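Side-chain contacts in protein-glutamine gamma-glutamyltransferase (Pagrus major, PDB 1G0D), which probably catalyses calcium-dependent cross-linking of proteins, joining peptide-bound glutamine to the amino group of peptide-bound lysine or to free amines: residues 253-258 with 276-281; 217-222 with 280-285; 389-394 with 456-461. All coordinates share one frame; numbering follows the deposited sequence.

Contact 1: 253-258 with 276-281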
ATOM      1  N   VAL A 253       4.190 -10.498   3.345  1.00 19.46           N
ATOM      2  CA  VAL A 253       5.278 -11.406   3.722  1.00 18.23           C
ATOM      3  C   VAL A 253       5.684 -12.470   2.661  1.00 16.62           C
ATOM      4  O   VAL A 253       6.862 -12.796   2.527  1.00 19.81           O
ATOM      5  CB  VAL A 253       4.938 -12.125   5.050  1.00 17.97           C
ATOM      6  CG1 VAL A 253       6.043 -13.088   5.406  1.00 16.32           C
ATOM      7  CG2 VAL A 253       4.741 -11.118   6.154  1.00 13.60           C
ATOM      8  N   PRO A 254       4.721 -13.065   1.940  1.00 15.30           N
ATOM      9  CA  PRO A 254       5.120 -14.066   0.935  1.00 14.05           C
ATOM     10  C   PRO A 254       5.920 -13.501  -0.230  1.00 13.68           C
ATOM     11  O   PRO A 254       6.769 -14.171  -0.800  1.00 17.24           O
ATOM     12  CB  PRO A 254       3.793 -14.681   0.496  1.00 14.79           C
ATOM     13  CG  PRO A 254       2.832 -14.360   1.602  1.00 13.82           C
ATOM     14  CD  PRO A 254       3.255 -12.980   2.040  1.00 15.97           C
ATOM     15  N   ILE A 255       5.646 -12.255  -0.582  1.00 14.66           N
ATOM     16  CA  ILE A 255       6.373 -11.581  -1.648  1.00 12.85           C
ATOM     17  C   ILE A 255       7.807 -11.311  -1.170  1.00 15.04           C
ATOM     18  O   ILE A 255       8.769 -11.546  -1.900  1.00 14.93           O
ATOM     19  CB  ILE A 255       5.727 -10.234  -1.969  1.00 11.26           C
ATOM     20  CG1 ILE A 255       4.385 -10.455  -2.641  1.00  7.49           C
ATOM     21  CG2 ILE A 255       6.647  -9.414  -2.784  1.00  8.74           C
ATOM     22  CD1 ILE A 255       3.496  -9.254  -2.560  1.00  7.12           C
ATOM     23  N   LEU A 256       7.940 -10.797   0.059  1.00 18.92           N
ATOM     24  CA  LEU A 256       9.255 -10.500   0.630  1.00 17.94           C
ATOM     25  C   LEU A 256      10.094 -11.763   0.864  1.00 17.81           C
ATOM     26  O   LEU A 256      11.276 -11.795   0.527  1.00 15.41           O
ATOM     27  CB  LEU A 256       9.115  -9.705   1.936  1.00 19.39           C
ATOM     28  CG  LEU A 256       8.481  -8.299   1.865  1.00 20.68           C
ATOM     29  CD1 LEU A 256       8.286  -7.720   3.275  1.00 14.36           C
ATOM     30  CD2 LEU A 256       9.373  -7.370   1.073  1.00 18.54           C
ATOM     31  N   GLN A 257       9.508 -12.821   1.410  1.00 18.99           N
ATOM     32  CA  GLN A 257      10.314 -14.012   1.628  1.00 22.19           C
ATOM     33  C   GLN A 257      10.771 -14.576   0.275  1.00 25.47           C
ATOM     34  O   GLN A 257      11.904 -15.042   0.143  1.00 26.17           O
ATOM     35  CB  GLN A 257       9.546 -15.073   2.436  1.00 26.20           C
ATOM     36  CG  GLN A 257       9.057 -14.643   3.834  1.00 36.01           C
ATOM     37  CD  GLN A 257      10.175 -14.503   4.916  1.00 47.12           C
ATOM     38  OE1 GLN A 257      11.374 -14.575   4.618  1.00 52.94           O
ATOM     39  NE2 GLN A 257       9.767 -14.298   6.179  1.00 47.82           N
ATOM     40  N   GLN A 258       9.903 -14.500  -0.732  1.00 26.00           N
ATOM     41  CA  GLN A 258      10.208 -15.002  -2.077  1.00 24.87           C
ATOM     42  C   GLN A 258      11.341 -14.219  -2.743  1.00 24.49           C
ATOM     43  O   GLN A 258      12.239 -14.805  -3.332  1.00 26.84           O
ATOM     44  CB  GLN A 258       8.952 -14.932  -2.936  1.00 27.20           C
ATOM     45  CG  GLN A 258       9.051 -15.665  -4.252  1.00 36.01           C
ATOM     46  CD  GLN A 258       7.719 -15.712  -5.037  1.00 41.91           C
ATOM     47  OE1 GLN A 258       7.692 -15.366  -6.232  1.00 39.27           O
ATOM     48  NE2 GLN A 258       6.622 -16.149  -4.374  1.00 38.55           N
ATOM     49  N   ALA A 276       1.974  -0.697  -2.862  1.00 11.54           N
ATOM     50  CA  ALA A 276       1.698   0.146  -1.712  1.00  9.23           C
ATOM     51  C   ALA A 276       1.680  -0.688  -0.423  1.00 13.13           C
ATOM     52  O   ALA A 276       2.358  -0.325   0.547  1.00 17.67           O
ATOM     53  CB  ALA A 276       0.392   0.861  -1.910  1.00  2.38           C
ATOM     54  N   ALA A 277       0.931  -1.797  -0.413  1.00 12.25           N
ATOM     55  CA  ALA A 277       0.865  -2.687   0.746  1.00 10.53           C
ATOM     56  C   ALA A 277       2.243  -3.175   1.113  1.00 13.94           C
ATOM     57  O   ALA A 277       2.579  -3.149   2.266  1.00 21.45           O
ATOM     58  CB  ALA A 277       0.040  -3.842   0.452  1.00 15.07           C
ATOM     59  N   VAL A 278       3.051  -3.626   0.153  1.00 13.62           N
ATOM     60  CA  VAL A 278       4.414  -4.090   0.472  1.00  6.95           C
ATOM     61  C   VAL A 278       5.254  -2.906   0.993  1.00 12.57           C
ATOM     62  O   VAL A 278       6.125  -3.075   1.835  1.00 16.30           O
ATOM     63  CB  VAL A 278       5.090  -4.718  -0.782  1.00  8.08           C
ATOM     64  CG1 VAL A 278       6.554  -4.974  -0.564  1.00  5.45           C
ATOM     65  CG2 VAL A 278       4.418  -5.988  -1.130  1.00  3.58           C
ATOM     66  N   ALA A 279       5.002  -1.693   0.509  1.00 17.70           N
ATOM     67  CA  ALA A 279       5.756  -0.509   0.984  1.00 16.78           C
ATOM     68  C   ALA A 279       5.360  -0.280   2.422  1.00 18.99           C
ATOM     69  O   ALA A 279       6.204   0.015   3.262  1.00 23.92           O
ATOM     70  CB  ALA A 279       5.418   0.780   0.151  1.00 15.87           C
ATOM     71  N   CYS A 280       4.063  -0.406   2.694  1.00 15.31           N
ATOM     72  CA  CYS A 280       3.557  -0.230   4.034  1.00 12.82           C
ATOM     73  C   CYS A 280       4.179  -1.197   5.006  1.00 11.37           C
ATOM     74  O   CYS A 280       4.558  -0.790   6.076  1.00 18.55           O
ATOM     75  CB  CYS A 280       2.065  -0.437   4.071  1.00 13.91           C
ATOM     76  SG  CYS A 280       1.293   0.079   5.592  1.00 14.24           S
ATOM     77  N   THR A 281       4.281  -2.471   4.646  1.00 12.55           N
ATOM     78  CA  THR A 281       4.850  -3.500   5.536  1.00  9.27           C
ATOM     79  C   THR A 281       6.270  -3.187   5.952  1.00 12.65           C
ATOM     80  O   THR A 281       6.655  -3.369   7.099  1.00 15.11           O
ATOM     81  CB  THR A 281       4.900  -4.877   4.857  1.00  8.20           C
ATOM     82  OG1 THR A 281       3.655  -5.558   5.041  1.00  9.76           O
ATOM     83  CG2 THR A 281       5.951  -5.726   5.471  1.00  4.04           C
TER

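Contact 2: 217-222 with 280-285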
ATOM      1  N   ARG A 217      12.207   7.374   0.534  1.00 15.40           N
ATOM      2  CA  ARG A 217      12.378   7.504  -0.908  1.00 18.57           C
ATOM      3  C   ARG A 217      13.095   6.245  -1.469  1.00 20.58           C
ATOM      4  O   ARG A 217      12.817   5.804  -2.582  1.00 21.39           O
ATOM      5  CB  ARG A 217      13.155   8.800  -1.231  1.00 16.73           C
ATOM      6  CG  ARG A 217      13.808   8.836  -2.610  1.00 17.82           C
ATOM      7  CD  ARG A 217      13.827  10.243  -3.248  1.00 15.66           C
ATOM      8  NE  ARG A 217      12.630  10.416  -4.061  1.00 20.56           N
ATOM      9  CZ  ARG A 217      12.577  10.866  -5.315  1.00 15.34           C
ATOM     10  NH1 ARG A 217      11.407  10.961  -5.908  1.00 19.87           N
ATOM     11  NH2 ARG A 217      13.649  11.237  -5.972  1.00 13.40           N
ATOM     12  N   THR A 218      14.007   5.662  -0.693  1.00 20.85           N
ATOM     13  CA  THR A 218      14.714   4.464  -1.127  1.00 18.11           C
ATOM     14  C   THR A 218      13.798   3.242  -1.150  1.00 16.96           C
ATOM     15  O   THR A 218      13.807   2.494  -2.097  1.00 21.46           O
ATOM     16  CB  THR A 218      15.864   4.177  -0.214  1.00 17.09           C
ATOM     17  OG1 THR A 218      16.752   5.295  -0.241  1.00 22.38           O
ATOM     18  CG2 THR A 218      16.586   2.935  -0.648  1.00 17.51           C
ATOM     19  N   ILE A 219      13.008   3.037  -0.104  1.00 17.67           N
ATOM     20  CA  ILE A 219      12.087   1.905  -0.061  1.00 13.53           C
ATOM     21  C   ILE A 219      11.068   2.052  -1.169  1.00 15.25           C
ATOM     22  O   ILE A 219      10.782   1.109  -1.880  1.00 17.72           O
ATOM     23  CB  ILE A 219      11.342   1.846   1.283  1.00 13.03           C
ATOM     24  CG1 ILE A 219      12.305   1.434   2.389  1.00 14.08           C
ATOM     25  CG2 ILE A 219      10.219   0.851   1.213  1.00  8.43           C
ATOM     26  CD1 ILE A 219      13.060   0.152   2.062  1.00 17.75           C
ATOM     27  N   THR A 220      10.508   3.241  -1.327  1.00 14.38           N
ATOM     28  CA  THR A 220       9.517   3.428  -2.369  1.00 14.41           C
ATOM     29  C   THR A 220      10.075   3.093  -3.752  1.00 19.38           C
ATOM     30  O   THR A 220       9.370   2.564  -4.631  1.00 23.78           O
ATOM     31  CB  THR A 220       9.028   4.844  -2.350  1.00 12.27           C
ATOM     32  OG1 THR A 220       8.340   5.054  -1.124  1.00 15.53           O
ATOM     33  CG2 THR A 220       8.055   5.101  -3.453  1.00 16.01           C
ATOM     34  N   ALA A 221      11.360   3.378  -3.937  1.00 21.22           N
ATOM     35  CA  ALA A 221      12.010   3.129  -5.217  1.00 16.67           C
ATOM     36  C   ALA A 221      12.298   1.654  -5.488  1.00 17.89           C
ATOM     37  O   ALA A 221      12.213   1.198  -6.638  1.00 19.58           O
ATOM     38  CB  ALA A 221      13.287   3.943  -5.296  1.00 12.26           C
ATOM     39  N   MET A 222      12.616   0.902  -4.440  1.00 19.35           N
ATOM     40  CA  MET A 222      12.941  -0.520  -4.590  1.00 19.60           C
ATOM     41  C   MET A 222      11.760  -1.475  -4.750  1.00 20.20           C
ATOM     42  O   MET A 222      11.923  -2.591  -5.265  1.00 22.25           O
ATOM     43  CB  MET A 222      13.786  -0.971  -3.410  1.00 17.00           C
ATOM     44  CG  MET A 222      15.159  -0.336  -3.397  1.00 17.85           C
ATOM     45  SD  MET A 222      16.300  -1.263  -4.439  1.00 17.51           S
ATOM     46  CE  MET A 222      15.773  -3.016  -4.016  1.00  8.78           C
ATOM     47  N   CYS A 280       4.063  -0.406   2.694  1.00 15.31           N
ATOM     48  CA  CYS A 280       3.557  -0.230   4.034  1.00 12.82           C
ATOM     49  C   CYS A 280       4.179  -1.197   5.006  1.00 11.37           C
ATOM     50  O   CYS A 280       4.558  -0.790   6.076  1.00 18.55           O
ATOM     51  CB  CYS A 280       2.065  -0.437   4.071  1.00 13.91           C
ATOM     52  SG  CYS A 280       1.293   0.079   5.592  1.00 14.24           S
ATOM     53  N   THR A 281       4.281  -2.471   4.646  1.00 12.55           N
ATOM     54  CA  THR A 281       4.850  -3.500   5.536  1.00  9.27           C
ATOM     55  C   THR A 281       6.270  -3.187   5.952  1.00 12.65           C
ATOM     56  O   THR A 281       6.655  -3.369   7.099  1.00 15.11           O
ATOM     57  CB  THR A 281       4.900  -4.877   4.857  1.00  8.20           C
ATOM     58  OG1 THR A 281       3.655  -5.558   5.041  1.00  9.76           O
ATOM     59  CG2 THR A 281       5.951  -5.726   5.471  1.00  4.04           C
ATOM     60  N   VAL A 282       7.061  -2.725   5.000  1.00 13.20           N
ATOM     61  CA  VAL A 282       8.450  -2.428   5.261  1.00 14.07           C
ATOM     62  C   VAL A 282       8.675  -1.133   6.043  1.00 14.80           C
ATOM     63  O   VAL A 282       9.496  -1.091   6.939  1.00 20.17           O
ATOM     64  CB  VAL A 282       9.264  -2.391   3.899  1.00 14.93           C
ATOM     65  CG1 VAL A 282      10.720  -1.950   4.160  1.00 15.58           C
ATOM     66  CG2 VAL A 282       9.234  -3.795   3.227  1.00 10.00           C
ATOM     67  N   LEU A 283       7.964  -0.072   5.709  1.00 13.52           N
ATOM     68  CA  LEU A 283       8.163   1.180   6.417  1.00 10.14           C
ATOM     69  C   LEU A 283       7.599   1.015   7.861  1.00 12.69           C
ATOM     70  O   LEU A 283       8.239   1.388   8.855  1.00 13.75           O
ATOM     71  CB  LEU A 283       7.509   2.314   5.609  1.00  6.86           C
ATOM     72  CG  LEU A 283       8.156   2.515   4.220  1.00  7.42           C
ATOM     73  CD1 LEU A 283       7.215   3.272   3.332  1.00  2.00           C
ATOM     74  CD2 LEU A 283       9.479   3.261   4.327  1.00  2.00           C
ATOM     75  N   ARG A 284       6.422   0.412   7.990  1.00 13.18           N
ATOM     76  CA  ARG A 284       5.888   0.167   9.324  1.00 10.86           C
ATOM     77  C   ARG A 284       6.961  -0.625  10.091  1.00 12.88           C
ATOM     78  O   ARG A 284       7.354  -0.240  11.168  1.00 18.05           O
ATOM     79  CB  ARG A 284       4.581  -0.606   9.235  1.00  2.00           C
ATOM     80  CG  ARG A 284       3.411   0.319   9.210  1.00  2.00           C
ATOM     81  CD  ARG A 284       2.089  -0.382   9.398  1.00  2.00           C
ATOM     82  NE  ARG A 284       1.001   0.500   8.952  1.00  3.51           N
ATOM     83  CZ  ARG A 284      -0.289   0.217   9.087  1.00  4.49           C
ATOM     84  NH1 ARG A 284      -0.648  -0.925   9.654  1.00  3.64           N
ATOM     85  NH2 ARG A 284      -1.229   1.068   8.680  1.00  2.00           N
ATOM     86  N   CYS A 285       7.483  -1.703   9.513  1.00 17.93           N
ATOM     87  CA  CYS A 285       8.537  -2.486  10.177  1.00 15.23           C
ATOM     88  C   CYS A 285       9.746  -1.650  10.597  1.00 15.22           C
ATOM     89  O   CYS A 285      10.230  -1.802  11.695  1.00 21.03           O
ATOM     90  CB  CYS A 285       9.036  -3.619   9.280  1.00 12.20           C
ATOM     91  SG  CYS A 285      10.022  -4.882  10.149  1.00 14.26           S
TER

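Contact 3: 389-394 with 456-461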
ATOM      1  N   PHE A 389       3.374  15.762 -10.142  1.00 12.52           N
ATOM      2  CA  PHE A 389       2.793  14.490 -10.485  1.00 13.01           C
ATOM      3  C   PHE A 389       1.762  14.066  -9.515  1.00 16.51           C
ATOM      4  O   PHE A 389       0.740  13.519  -9.923  1.00 21.55           O
ATOM      5  CB  PHE A 389       3.848  13.414 -10.572  1.00 10.92           C
ATOM      6  CG  PHE A 389       4.594  13.470 -11.832  1.00 15.50           C
ATOM      7  CD1 PHE A 389       5.701  14.315 -11.957  1.00 17.03           C
ATOM      8  CD2 PHE A 389       4.126  12.799 -12.948  1.00 11.17           C
ATOM      9  CE1 PHE A 389       6.314  14.496 -13.184  1.00 17.78           C
ATOM     10  CE2 PHE A 389       4.746  12.978 -14.179  1.00 15.88           C
ATOM     11  CZ  PHE A 389       5.834  13.827 -14.293  1.00 14.00           C
ATOM     12  N   VAL A 390       2.018  14.308  -8.230  1.00 19.48           N
ATOM     13  CA  VAL A 390       1.065  13.928  -7.195  1.00 18.78           C
ATOM     14  C   VAL A 390      -0.127  14.883  -7.143  1.00 19.76           C
ATOM     15  O   VAL A 390      -1.223  14.489  -6.796  1.00 20.37           O
ATOM     16  CB  VAL A 390       1.725  13.870  -5.820  1.00 17.59           C
ATOM     17  CG1 VAL A 390       0.637  13.565  -4.743  1.00 18.48           C
ATOM     18  CG2 VAL A 390       2.860  12.823  -5.844  1.00  7.32           C
ATOM     19  N   PHE A 391       0.084  16.132  -7.520  1.00 22.17           N
ATOM     20  CA  PHE A 391      -1.012  17.089  -7.555  1.00 21.77           C
ATOM     21  C   PHE A 391      -1.921  16.727  -8.766  1.00 22.13           C
ATOM     22  O   PHE A 391      -3.138  16.892  -8.709  1.00 25.21           O
ATOM     23  CB  PHE A 391      -0.435  18.507  -7.699  1.00 21.60           C
ATOM     24  CG  PHE A 391      -1.474  19.598  -7.712  1.00 21.40           C
ATOM     25  CD1 PHE A 391      -2.118  19.960  -8.893  1.00 20.33           C
ATOM     26  CD2 PHE A 391      -1.812  20.268  -6.553  1.00 19.03           C
ATOM     27  CE1 PHE A 391      -3.074  20.967  -8.907  1.00 17.96           C
ATOM     28  CE2 PHE A 391      -2.773  21.280  -6.566  1.00 15.95           C
ATOM     29  CZ  PHE A 391      -3.401  21.622  -7.738  1.00 14.72           C
ATOM     30  N   ALA A 392      -1.337  16.214  -9.856  1.00 21.22           N
ATOM     31  CA  ALA A 392      -2.114  15.861 -11.060  1.00 16.34           C
ATOM     32  C   ALA A 392      -2.999  14.681 -10.812  1.00 14.67           C
ATOM     33  O   ALA A 392      -4.147  14.629 -11.232  1.00 15.72           O
ATOM     34  CB  ALA A 392      -1.194  15.540 -12.219  1.00 14.75           C
ATOM     35  N   GLU A 393      -2.427  13.711 -10.131  1.00 14.58           N
ATOM     36  CA  GLU A 393      -3.106  12.474  -9.788  1.00 16.11           C
ATOM     37  C   GLU A 393      -4.506  12.685  -9.208  1.00 16.66           C
ATOM     38  O   GLU A 393      -5.455  11.948  -9.468  1.00 19.35           O
ATOM     39  CB  GLU A 393      -2.227  11.743  -8.767  1.00 15.94           C
ATOM     40  CG  GLU A 393      -2.850  10.540  -8.127  1.00 17.69           C
ATOM     41  CD  GLU A 393      -2.780   9.347  -9.028  1.00 22.89           C
ATOM     42  OE1 GLU A 393      -3.805   8.636  -9.109  1.00 21.91           O
ATOM     43  OE2 GLU A 393      -1.704   9.127  -9.654  1.00 23.67           O
ATOM     44  N   VAL A 394      -4.602  13.740  -8.434  1.00 17.83           N
ATOM     45  CA  VAL A 394      -5.779  14.086  -7.686  1.00 14.42           C
ATOM     46  C   VAL A 394      -6.513  15.344  -8.241  1.00 17.59           C
ATOM     47  O   VAL A 394      -7.656  15.602  -7.871  1.00 21.18           O
ATOM     48  CB  VAL A 394      -5.233  14.211  -6.205  1.00 11.07           C
ATOM     49  CG1 VAL A 394      -5.232  15.613  -5.738  1.00 10.77           C
ATOM     50  CG2 VAL A 394      -5.932  13.302  -5.307  1.00  7.19           C
ATOM     51  N   ALA A 456      -1.439  26.849  -8.952  1.00 26.51           N
ATOM     52  CA  ALA A 456      -0.733  25.690  -9.462  1.00 28.51           C
ATOM     53  C   ALA A 456      -0.817  25.427 -10.956  1.00 31.63           C
ATOM     54  O   ALA A 456      -0.085  24.566 -11.494  1.00 31.31           O
ATOM     55  CB  ALA A 456      -1.194  24.470  -8.697  1.00 25.70           C
ATOM     56  N   GLY A 457      -1.716  26.143 -11.621  1.00 31.94           N
ATOM     57  CA  GLY A 457      -1.873  25.949 -13.051  1.00 33.36           C
ATOM     58  C   GLY A 457      -2.954  24.957 -13.465  1.00 37.20           C
ATOM     59  O   GLY A 457      -2.898  24.424 -14.580  1.00 42.18           O
ATOM     60  N   ARG A 458      -3.926  24.679 -12.593  1.00 35.54           N
ATOM     61  CA  ARG A 458      -5.016  23.760 -12.937  1.00 33.49           C
ATOM     62  C   ARG A 458      -6.011  24.649 -13.637  1.00 37.55           C
ATOM     63  O   ARG A 458      -6.429  25.647 -13.037  1.00 41.81           O
ATOM     64  CB  ARG A 458      -5.666  23.215 -11.674  1.00 28.02           C
ATOM     65  CG  ARG A 458      -5.926  21.745 -11.694  1.00 25.66           C
ATOM     66  CD  ARG A 458      -6.573  21.315 -12.969  1.00 24.98           C
ATOM     67  NE  ARG A 458      -7.839  21.983 -13.204  1.00 24.61           N
ATOM     68  CZ  ARG A 458      -9.022  21.491 -12.853  1.00 26.84           C
ATOM     69  NH1 ARG A 458     -10.115  22.179 -13.114  1.00 27.75           N
ATOM     70  NH2 ARG A 458      -9.123  20.323 -12.237  1.00 26.12           N
ATOM     71  N   ARG A 459      -6.394  24.335 -14.879  1.00 38.85           N
ATOM     72  CA  ARG A 459      -7.353  25.207 -15.571  1.00 39.17           C
ATOM     73  C   ARG A 459      -8.606  25.265 -14.728  1.00 38.03           C
ATOM     74  O   ARG A 459      -9.008  24.271 -14.136  1.00 34.14           O
ATOM     75  CB  ARG A 459      -7.656  24.735 -17.018  1.00 43.12           C
ATOM     76  CG  ARG A 459      -8.055  23.271 -17.197  1.00 47.85           C
ATOM     77  CD  ARG A 459      -8.435  22.983 -18.645  1.00 47.28           C
ATOM     78  NE  ARG A 459      -8.607  21.554 -18.906  1.00 49.79           N
ATOM     79  CZ  ARG A 459      -8.492  20.995 -20.111  1.00 52.60           C
ATOM     80  NH1 ARG A 459      -8.202  21.744 -21.171  1.00 52.79           N
ATOM     81  NH2 ARG A 459      -8.680  19.686 -20.263  1.00 54.95           N
ATOM     82  N   VAL A 460      -9.213  26.439 -14.651  1.00 43.66           N
ATOM     83  CA  VAL A 460     -10.369  26.572 -13.809  1.00 51.82           C
ATOM     84  C   VAL A 460     -11.554  27.255 -14.433  1.00 59.20           C
ATOM     85  O   VAL A 460     -11.753  28.462 -14.303  1.00 59.53           O
ATOM     86  CB  VAL A 460     -10.003  27.268 -12.467  1.00 50.37           C
ATOM     87  CG1 VAL A 460      -9.581  28.719 -12.694  1.00 47.28           C
ATOM     88  CG2 VAL A 460     -11.184  27.167 -11.509  1.00 53.07           C
ATOM     89  N   THR A 461     -12.345  26.425 -15.098  1.00 67.52           N
ATOM     90  CA  THR A 461     -13.589  26.792 -15.777  1.00 75.09           C
ATOM     91  C   THR A 461     -14.588  27.687 -14.971  1.00 73.96           C
ATOM     92  O   THR A 461     -14.560  27.666 -13.719  1.00 74.71           O
ATOM     93  CB  THR A 461     -14.314  25.468 -16.245  1.00 81.54           C
ATOM     94  OG1 THR A 461     -13.555  24.309 -15.820  1.00 83.17           O
ATOM     95  CG2 THR A 461     -14.466  25.450 -17.791  1.00 84.57           C
TER

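Contact 1: 253-258 with 276-281
L256 and V278 meet where helix 253-261 packs against helix 272-286 in the papain-like core of the transglutaminase. The two short segments approach to 10.4 Å between axes at a crossing angle of -77°, so they cross steeply and touch over a small patch. L256 can be followed outward. Its CB leaves the backbone toward the other helix, and CG stands anti to the carbonyl carbon (chi1 -63°), which carries the fork into the interface. L256 CD1 continues the extended chain and ends tip to tip with the methyl of T281, CG2 lying 3.8 Å away. The other branch, L256 CD2, runs counter to V278 and lies 4.0 Å from V278 CG1. V278 thus serves two neighbours, one with each methyl, since its CG2 is taken up by I255. T281 turns its methyl to this apolar patch while its OG1 hydrogen-bonds the carbonyl O of Y177, so the buried hydroxyl is satisfied outside the contact. Nearby, V184 of helix 184-193 touches both L256 and T281. C272, an active-site residue, begins helix 272-286, its side chain about 11 Å from that of V278. The closest approach between the two segments is I255 CD1 to V278 CG2, at 3.7 Å.

Contact 2: 217-222 with 280-285
I219 meets V282 and L283 in a buried, wholly apolar contact that covers 147 Å² in total, and reading helix segment 217-222 in order shows how much rests on this one residue. R217 comes first and points away from segment 280-285; its guanidinium group is engaged elsewhere, in a salt bridge from NH1 to D386 and a hydrogen bond from NE to the carbonyl O of G369. Two residues on, I219 is directed at helix 272-286, and its CA is 7.6 Å from the CA of L283, the shortest such separation between the segments. Its side chain offers every carbon beyond CA. I219 CB lies 3.8 Å from L283 CD2, and both branches of the isoleucine approach that methyl too, so L283 CD2 sits against the fork. I219 CG2 also reaches L283 CG. Rotation about CB-CG1 (chi2 -53°) then brings I219 CD1 to 3.8 Å from V282 CG1, the methyl that stands anti to V282's backbone N. L283's CB points along the side of helix 212-223 rather than at it, and CG and CD2 bring the leucine back to I219. An alanine in place of I219 would remove both branches and would probably leave L283 CD2 and V282 CG1 facing a gap between the helices. Further along, T220 bonds through OG1 to the carbonyl O of G216 in its own helix, and M222 packs on V191 of helix 184-193. This is apolar helix-to-helix packing: helix 212-223 lies against the later turns of helix 272-286, the helix that begins at the active-site cysteine C272 in the papain-like catalytic core of transglutaminases.

Contact 3: 389-394 with 456-461
F391 receives A456 over one face of its ring and R458 at the ring edge, so a single aromatic side chain carries the contact. The face interaction is CH-pi: A456 CB lies 4.2 Å from the centroid of the F391 ring and 28° off its normal, displaced toward CZ, which it approaches to 3.7 Å. F391 CG is anti to the backbone N (chi1 -179°), an orientation that sends the ring out from helix 387-395 to the alanine. Edge packing is looser, with R458 CG 4.1 Å from F391 CE1, near the ring plane. The polar bonds stay on the loop side. Beyond that methylene the R458 chain, bent at chi2 and chi3, leads the guanidinium away, its plane 78° from the ring's. Within its own segment, R458 NE and NH1 both grip R459 O, at 2.7 and 2.6 Å, with the oxygen lying in the guanidinium plane and both bonds bent; NH2 is hydrogen-bonded to N395 O. R459 forms a salt bridge with D397; N395 and D397 are probable calcium ligands by analogy with relatives. The contact therefore joins helix 387-395, just before strand 397-403, to the end of helix 447-456, whose V452 and Y453 also touch F391.

Overall arrangement
Contacts 1 and 2 form one continuous packing region: their centres are 9 Å apart, and L256 CD1 touches V282 CG2 at 4.0 Å. Along the chain helix 212-223 comes first, then helix 253-261, and both pack on the later helix 272-286, where the segments of the two contacts overlap at C280 and T281. Contact 3 opens only after both have closed and stands apart, its centre 32 Å from that of contact 1 and 27 Å from that of contact 2, without touching either. It ties helix 387-395 to the end of helix 447-456, beside residues that probably bind calcium. The first two therefore build the interior around the nucleophile's helix, whereas the third lies farther from the chain's centre.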